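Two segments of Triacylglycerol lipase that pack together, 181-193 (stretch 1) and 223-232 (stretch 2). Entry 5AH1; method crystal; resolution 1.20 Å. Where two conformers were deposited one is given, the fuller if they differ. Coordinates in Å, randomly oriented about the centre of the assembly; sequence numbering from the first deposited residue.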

# COMPACT_ATOMS: atom_id res chain seq x y z
N HIS A 181 2.61 -0.57 2.56
CA HIS A 181 1.95 -1.86 2.45
C HIS A 181 0.91 -1.80 1.35
O HIS A 181 0.22 -0.79 1.19
CB HIS A 181 1.30 -2.23 3.78
CG HIS A 181 0.51 -3.50 3.74
ND1 HIS A 181 -0.88 -3.52 3.76
CD2 HIS A 181 0.90 -4.79 3.62
CE1 HIS A 181 -1.29 -4.77 3.71
NE2 HIS A 181 -0.23 -5.56 3.62
N SER A 182 0.74 -2.89 0.62
CA SER A 182 -0.33 -2.94 -0.37
C SER A 182 -0.07 -1.80 -1.36
O SER A 182 1.07 -1.55 -1.74
CB SER A 182 -1.71 -2.85 0.34
OG SER A 182 -2.76 -2.43 -0.52
N MET A 183 -1.13 -1.12 -1.76
CA MET A 183 -1.03 0.04 -2.63
C MET A 183 -0.08 1.13 -2.11
O MET A 183 0.44 1.93 -2.89
CB MET A 183 -2.42 0.64 -2.82
CG MET A 183 -2.53 1.60 -3.97
SD MET A 183 -4.18 2.33 -4.02
CE MET A 183 -3.99 3.26 -5.53
N GLY A 184 0.16 1.15 -0.80
CA GLY A 184 1.12 2.08 -0.22
C GLY A 184 2.50 1.98 -0.86
O GLY A 184 3.17 2.99 -1.02
N GLY A 185 2.88 0.79 -1.31
CA GLY A 185 4.15 0.61 -1.99
C GLY A 185 4.21 1.30 -3.36
O GLY A 185 5.22 1.89 -3.72
N GLN A 186 3.12 1.25 -4.12
CA GLN A 186 3.04 2.02 -5.36
C GLN A 186 3.08 3.51 -5.06
O GLN A 186 3.75 4.28 -5.76
CB GLN A 186 1.75 1.71 -6.12
CG GLN A 186 1.64 0.35 -6.74
CD GLN A 186 0.28 0.19 -7.38
OE1 GLN A 186 -0.75 0.36 -6.70
NE2 GLN A 186 0.25 -0.09 -8.69
N THR A 187 2.35 3.93 -4.03
CA THR A 187 2.28 5.35 -3.69
C THR A 187 3.65 5.90 -3.31
O THR A 187 4.00 7.00 -3.72
CB THR A 187 1.29 5.57 -2.55
OG1 THR A 187 -0.02 5.12 -2.96
CG2 THR A 187 1.21 7.05 -2.16
N ILE A 188 4.43 5.17 -2.52
CA ILE A 188 5.74 5.67 -2.10
C ILE A 188 6.76 5.65 -3.24
O ILE A 188 7.62 6.53 -3.32
CB ILE A 188 6.30 4.97 -0.81
CG1 ILE A 188 6.53 3.47 -1.03
CG2 ILE A 188 5.34 5.22 0.34
CD1 ILE A 188 7.22 2.78 0.14
N ARG A 189 6.63 4.69 -4.16
CA ARG A 189 7.46 4.72 -5.36
C ARG A 189 7.18 5.98 -6.15
O ARG A 189 8.07 6.63 -6.67
CB ARG A 189 7.20 3.50 -6.24
CG ARG A 189 7.78 2.17 -5.73
CD ARG A 189 7.25 0.98 -6.53
NE ARG A 189 7.39 1.23 -7.97
CZ ARG A 189 6.50 0.88 -8.89
NH1 ARG A 189 5.48 0.10 -8.57
NH2 ARG A 189 6.68 1.26 -10.14
N THR A 190 5.90 6.32 -6.25
CA THR A 190 5.41 7.46 -7.04
C THR A 190 5.89 8.78 -6.42
O THR A 190 6.38 9.67 -7.11
CB THR A 190 3.88 7.45 -7.16
OG1 THR A 190 3.47 6.22 -7.76
CG2 THR A 190 3.34 8.60 -8.01
N LEU A 191 5.77 8.91 -5.10
CA LEU A 191 6.28 10.10 -4.44
C LEU A 191 7.78 10.25 -4.67
O LEU A 191 8.26 11.35 -4.95
CB LEU A 191 6.01 10.04 -2.93
CG LEU A 191 6.57 11.22 -2.15
CD1 LEU A 191 5.79 12.47 -2.41
CD2 LEU A 191 6.62 10.96 -0.64
N THR A 192 8.52 9.16 -4.58
CA THR A 192 9.97 9.22 -4.73
C THR A 192 10.34 9.66 -6.16
O THR A 192 11.24 10.48 -6.37
CB THR A 192 10.62 7.87 -4.36
OG1 THR A 192 10.29 7.57 -2.99
CG2 THR A 192 12.11 7.93 -4.53
N GLN A 193 9.57 9.20 -7.14
CA GLN A 193 9.77 9.57 -8.54
C GLN A 193 9.54 11.07 -8.73
O GLN A 193 10.35 11.77 -9.33
CB GLN A 193 8.81 8.78 -9.43
CG GLN A 193 8.83 9.21 -10.88
CD GLN A 193 10.11 8.87 -11.59
OE1 GLN A 193 10.77 7.87 -11.28
NE2 GLN A 193 10.47 9.71 -12.54
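Stretch 2 (223-232) SVSTISTPND

What fastens stretch 2 to stretch 1 most firmly? Two hydrogen bonds meet at Ser-182, at the turn leading into the helix. Its backbone N donates to Ile-227 O, with 2.8 Å between Ser-182 N and Ile-227 O and an angle of 159° at the hydrogen. Its carbonyl is taken by a side chain: Thr-229 OG1 donates to Ser-182 O, also at 2.8 Å. Gly-185 N also donates to Ser-182 O, at 3.0 Å, in the turn that leads into the helix, so this one carbonyl accepts from its own segment and from its neighbour. Just before it, His-181 pairs with Ile-227 in a parallel bridge, their CA atoms 4.7 Å apart and their side chains on the same face of the sheet.

What holds the far end of stretch 2, beyond the strand? Asn-231 lies beside the helix, and Arg-189 extends down to it: Arg-189 NH1 donates to Asn-231 OD1 at 3.0 Å. The amide is steadied from within its own stretch, since Asn-231 ND2 donates to Thr-226 OG1 at 3.3 Å. A water joins the group, accepting from Gln-186 NE2 at 3.0 Å and Arg-189 NH1 at 3.1 Å, and lies 2.8 Å from Asn-231 O. Gln-186 NE2 also comes within 3.3 Å of Pro-230 O, but the angle is too poor for a hydrogen bond.

How does the strand run along the helix? Residues 223-227 are extended, and residues 228-232 follow as loop, with Ser-228 at positive phi (60/32). Strand and helix 183-193 run nearly antiparallel, at a signed crossing angle of -160°, and their axes approach to 7.1 Å. Accordingly, Val-224 lies against Ile-188 and Thr-192, whereas Thr-226 lies farther back along the helix, beside Gly-185.

Why can the two stretches come so close at Gly-185? Having no side chain, it lets Thr-226 CG2 rest 3.6 Å from Gly-185 CA and Thr-229 OG1 3.4 Å from that same CA; a CB there would point toward stretch 2 and clash, 2.0 Å from Thr-229 OG1 and 2.9 Å from Thr-226 CB. Farther along, the contact is mostly van der Waals packing around Val-224. Ile-188 CD1 meets Val-224 CG1 at 3.7 Å and lies 3.4 Å from Ser-225 O, while Thr-192 OG1, bonded back to Ile-188 O at 2.9 Å, sits 3.4 Å from Val-224 CG2. Val-224 thus rests against both Ile-188 and Thr-192, and the two stretches together bury 614 Å².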

# COMPACT_ATOMS: atom_id res chain seq x y z
N SER A 223 15.30 5.18 1.52
CA SER A 223 14.85 3.87 1.11
C SER A 223 13.35 3.84 0.92
O SER A 223 12.61 4.60 1.53
CB SER A 223 15.25 2.81 2.14
OG SER A 223 14.50 2.91 3.33
N VAL A 224 12.95 2.92 0.06
CA VAL A 224 11.57 2.59 -0.25
C VAL A 224 11.40 1.09 -0.03
O VAL A 224 12.10 0.29 -0.64
CB VAL A 224 11.25 2.94 -1.72
CG1 VAL A 224 9.98 2.25 -2.22
CG2 VAL A 224 11.16 4.43 -1.87
N SER A 225 10.49 0.72 0.87
CA SER A 225 10.20 -0.68 1.16
C SER A 225 8.74 -0.95 0.85
O SER A 225 7.86 -0.28 1.41
CB SER A 225 10.46 -1.01 2.62
OG SER A 225 11.82 -0.90 2.96
N THR A 226 8.49 -1.90 -0.06
CA THR A 226 7.13 -2.33 -0.38
C THR A 226 6.87 -3.67 0.29
O THR A 226 7.75 -4.53 0.34
CB THR A 226 6.86 -2.38 -1.91
OG1 THR A 226 7.53 -3.48 -2.53
CG2 THR A 226 7.29 -1.09 -2.58
N ILE A 227 5.67 -3.82 0.84
CA ILE A 227 5.25 -5.02 1.55
C ILE A 227 3.89 -5.41 0.99
O ILE A 227 2.93 -4.65 1.09
CB ILE A 227 5.16 -4.79 3.08
CG1 ILE A 227 6.48 -4.27 3.65
CG2 ILE A 227 4.73 -6.09 3.76
CD1 ILE A 227 6.39 -3.98 5.16
N SER A 228 3.81 -6.59 0.38
CA SER A 228 2.56 -7.08 -0.21
C SER A 228 2.02 -6.16 -1.30
O SER A 228 0.81 -6.03 -1.50
CB SER A 228 1.49 -7.26 0.87
OG SER A 228 1.99 -7.91 2.02
N THR A 229 2.93 -5.51 -2.01
CA THR A 229 2.53 -4.45 -2.94
C THR A 229 2.26 -4.99 -4.35
O THR A 229 3.05 -5.78 -4.87
CB THR A 229 3.62 -3.37 -3.00
OG1 THR A 229 3.67 -2.71 -1.73
CG2 THR A 229 3.36 -2.32 -4.09
N PRO A 230 1.16 -4.54 -4.97
CA PRO A 230 0.90 -4.88 -6.38
C PRO A 230 1.78 -4.05 -7.32
O PRO A 230 1.32 -3.15 -8.01
CB PRO A 230 -0.57 -4.53 -6.54
CG PRO A 230 -0.78 -3.38 -5.60
CD PRO A 230 0.08 -3.70 -4.40
N ASN A 231 3.08 -4.32 -7.31
CA ASN A 231 3.98 -3.55 -8.15
C ASN A 231 3.70 -3.75 -9.65
O ASN A 231 3.99 -2.86 -10.45
CB ASN A 231 5.44 -3.86 -7.81
CG ASN A 231 5.93 -3.16 -6.54
OD1 ASN A 231 5.83 -1.94 -6.43
ND2 ASN A 231 6.48 -3.92 -5.61
N ASP A 232 3.14 -4.91 -9.99
CA ASP A 232 2.61 -5.18 -11.33
C ASP A 232 1.08 -5.32 -11.32
O ASP A 232 0.52 -5.91 -12.23
CB ASP A 232 3.24 -6.44 -11.92
CG ASP A 232 4.68 -6.25 -12.31
OD1 ASP A 232 5.06 -5.14 -12.74
OD2 ASP A 232 5.44 -7.25 -12.22
O HOH W 1 2.87 -0.36 -10.15